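PDB 6FU9: NBS-LRR class disease resistance protein from Oryza sativa subsp. japonica, which probably acts as an intracellular immune receptor, with this fragment forming a heavy-metal-associated (HMA)-like domain consistent with recognition of pathogen effectors. Local coordinates for residues G53-S56 and I57-V60. Residues are numbered along the deposited sequence; the frame is centred on the assembly and turned at random.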
ATOM      1  N   GLY A  53     -15.610  -5.753  -5.092  1.00 15.11           N
ATOM      2  CA  GLY A  53     -15.846  -7.114  -5.558  1.00 16.12           C
ATOM      3  C   GLY A  53     -14.722  -7.706  -6.416  1.00 14.99           C
ATOM      4  O   GLY A  53     -14.989  -8.468  -7.316  1.00 17.02           O
ATOM      5  N   ILE A  54     -13.488  -7.372  -6.072  1.00 13.90           N
ATOM      6  CA  ILE A  54     -12.327  -7.931  -6.735  1.00 13.10           C
ATOM      7  C   ILE A  54     -12.043  -9.324  -6.164  1.00 13.59           C
ATOM      8  O   ILE A  54     -11.935  -9.464  -4.961  1.00 15.98           O
ATOM      9  CB  ILE A  54     -11.109  -7.023  -6.517  1.00 12.53           C
ATOM     10  CG1 ILE A  54     -11.377  -5.599  -7.067  1.00 13.68           C
ATOM     11  CG2 ILE A  54      -9.872  -7.633  -7.161  1.00 14.04           C
ATOM     12  CD1 ILE A  54     -10.383  -4.595  -6.534  1.00 14.47           C
ATOM     13  N   ASP A  55     -11.883 -10.293  -7.048  1.00 14.61           N
ATOM     14  CA  ASP A  55     -11.402 -11.622  -6.650  1.00 15.25           C
ATOM     15  C   ASP A  55      -9.863 -11.567  -6.572  1.00 15.05           C
ATOM     16  O   ASP A  55      -9.148 -11.771  -7.567  1.00 16.40           O
ATOM     17  CB  ASP A  55     -11.893 -12.631  -7.656  1.00 16.36           C
ATOM     18  CG  ASP A  55     -11.440 -14.065  -7.347  1.00 19.60           C
ATOM     19  OD1 ASP A  55     -10.615 -14.270  -6.474  1.00 22.41           O
ATOM     20  OD2 ASP A  55     -11.847 -14.955  -8.075  1.00 23.03           O
ATOM     21  N   SER A  56      -9.377 -11.246  -5.394  1.00 16.00           N
ATOM     22  CA  SER A  56      -7.952 -11.059  -5.241  1.00 19.13           C
ATOM     23  C   SER A  56      -7.202 -12.371  -5.356  1.00 19.28           C
ATOM     24  O   SER A  56      -6.029 -12.344  -5.691  1.00 20.99           O
ATOM     25  CB  SER A  56      -7.611 -10.297  -3.947  1.00 22.74           C
ATOM     26  OG  SER A  56      -7.932 -11.078  -2.871  1.00 29.81           O
ATOM     27  N   ILE A  57      -7.834 -13.492  -5.049  1.00 23.95           N
ATOM     28  CA  ILE A  57      -7.309 -14.834  -5.267  1.00 24.75           C
ATOM     29  C   ILE A  57      -6.890 -15.049  -6.667  1.00 24.31           C
ATOM     30  O   ILE A  57      -5.748 -15.424  -6.943  1.00 27.80           O
ATOM     31  CB  ILE A  57      -8.385 -15.970  -4.870  1.00 27.16           C
ATOM     32  CG1 ILE A  57      -8.698 -15.885  -3.389  1.00 27.32           C
ATOM     33  CG2 ILE A  57      -7.902 -17.399  -5.209  1.00 31.86           C
ATOM     34  CD1 ILE A  57      -7.467 -15.637  -2.518  1.00 42.61           C
ATOM     35  N   ASN A  58      -7.837 -14.879  -7.566  1.00 24.58           N
ATOM     36  CA  ASN A  58      -7.562 -15.081  -8.980  1.00 22.52           C
ATOM     37  C   ASN A  58      -6.598 -13.989  -9.474  1.00 18.90           C
ATOM     38  O   ASN A  58      -5.770 -14.278 -10.322  1.00 22.82           O
ATOM     39  CB  ASN A  58      -8.871 -15.137  -9.808  1.00 23.79           C
ATOM     40  CG  ASN A  58      -9.379 -16.571 -10.049  1.00 30.26           C
ATOM     41  OD1 ASN A  58     -10.560 -16.896  -9.816  1.00 36.21           O
ATOM     42  ND2 ASN A  58      -8.516 -17.408 -10.573  1.00 32.89           N
ATOM     43  N   LEU A  59      -6.738 -12.778  -8.973  1.00 16.76           N
ATOM     44  CA  LEU A  59      -5.878 -11.700  -9.477  1.00 15.08           C
ATOM     45  C   LEU A  59      -4.403 -11.938  -9.162  1.00 15.14           C
ATOM     46  O   LEU A  59      -3.532 -11.794 -10.052  1.00 15.32           O
ATOM     47  CB  LEU A  59      -6.331 -10.374  -8.880  1.00 14.61           C
ATOM     48  CG  LEU A  59      -5.480  -9.169  -9.297  1.00 14.41           C
ATOM     49  CD1 LEU A  59      -5.315  -9.043 -10.799  1.00 15.83           C
ATOM     50  CD2 LEU A  59      -6.078  -7.911  -8.695  1.00 15.21           C
ATOM     51  N   VAL A  60      -4.072 -12.368  -7.946  1.00 15.77           N
ATOM     52  CA  VAL A  60      -2.705 -12.666  -7.656  1.00 15.97           C
ATOM     53  C   VAL A  60      -2.133 -13.803  -8.497  1.00 17.66           C
ATOM     54  O   VAL A  60      -0.980 -13.758  -8.919  1.00 17.29           O
ATOM     55  CB  VAL A  60      -2.442 -12.807  -6.175  1.00 17.32           C
ATOM     56  CG1 VAL A  60      -2.924 -14.174  -5.657  1.00 19.68           C
ATOM     57  CG2 VAL A  60      -0.977 -12.607  -5.857  1.00 18.90           C
TER
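Asp-55 caps the start of helix 56-66 with its carboxylate, the side chain reaching forward over the first turn to accept from the backbone N-H of Asn-58. Asp-55 OD1 lies 3.0 Å from Asn-58 N, and the N-H points almost straight at it (172°). The approach is nonetheless from above the carboxylate, 60° out of its plane. Setting CG of Asp-55 trans to its backbone N (chi1 180°) swings the carboxylate over the helix end, where Asp-55 OD1 also rests 3.2 Å from CB of Ile-57. This is the N-cap arrangement: an acid answers an amide that has no preceding helical carbonyl, and its negative charge probably interacts favourably with the positive end of the helix dipole.

Main-chain bonds take over directly from the cap. Leu-59 N donates to Asp-55 O at 3.0 Å, so Asp-55 accepts through both its side chain and its carbonyl. The next bond, Val-60 N to Ser-56 O, has the same 3.0 Å length and the same four-residue spacing, evidence that alpha-helical geometry is already established.

The apolar component joins the residue before the N-cap to the fourth residue after it. CG2 of Ile-54 meets CD2 of Leu-59 at 4.1 Å; with these positions in sequence, the contact is a hydrophobic staple bracketing the polar cap.

The turn links strand 46-51 to the second helix of a ferredoxin-like, βαββαβ fold. Ile-54 and Ser-56 touch Ile-9 of strand 7-12, Leu-59 and Val-60 pack on Phe-11, and Ser-56 and Val-60 reach Phe-72 of strand 71-77, seating the helix start against the antiparallel sheet.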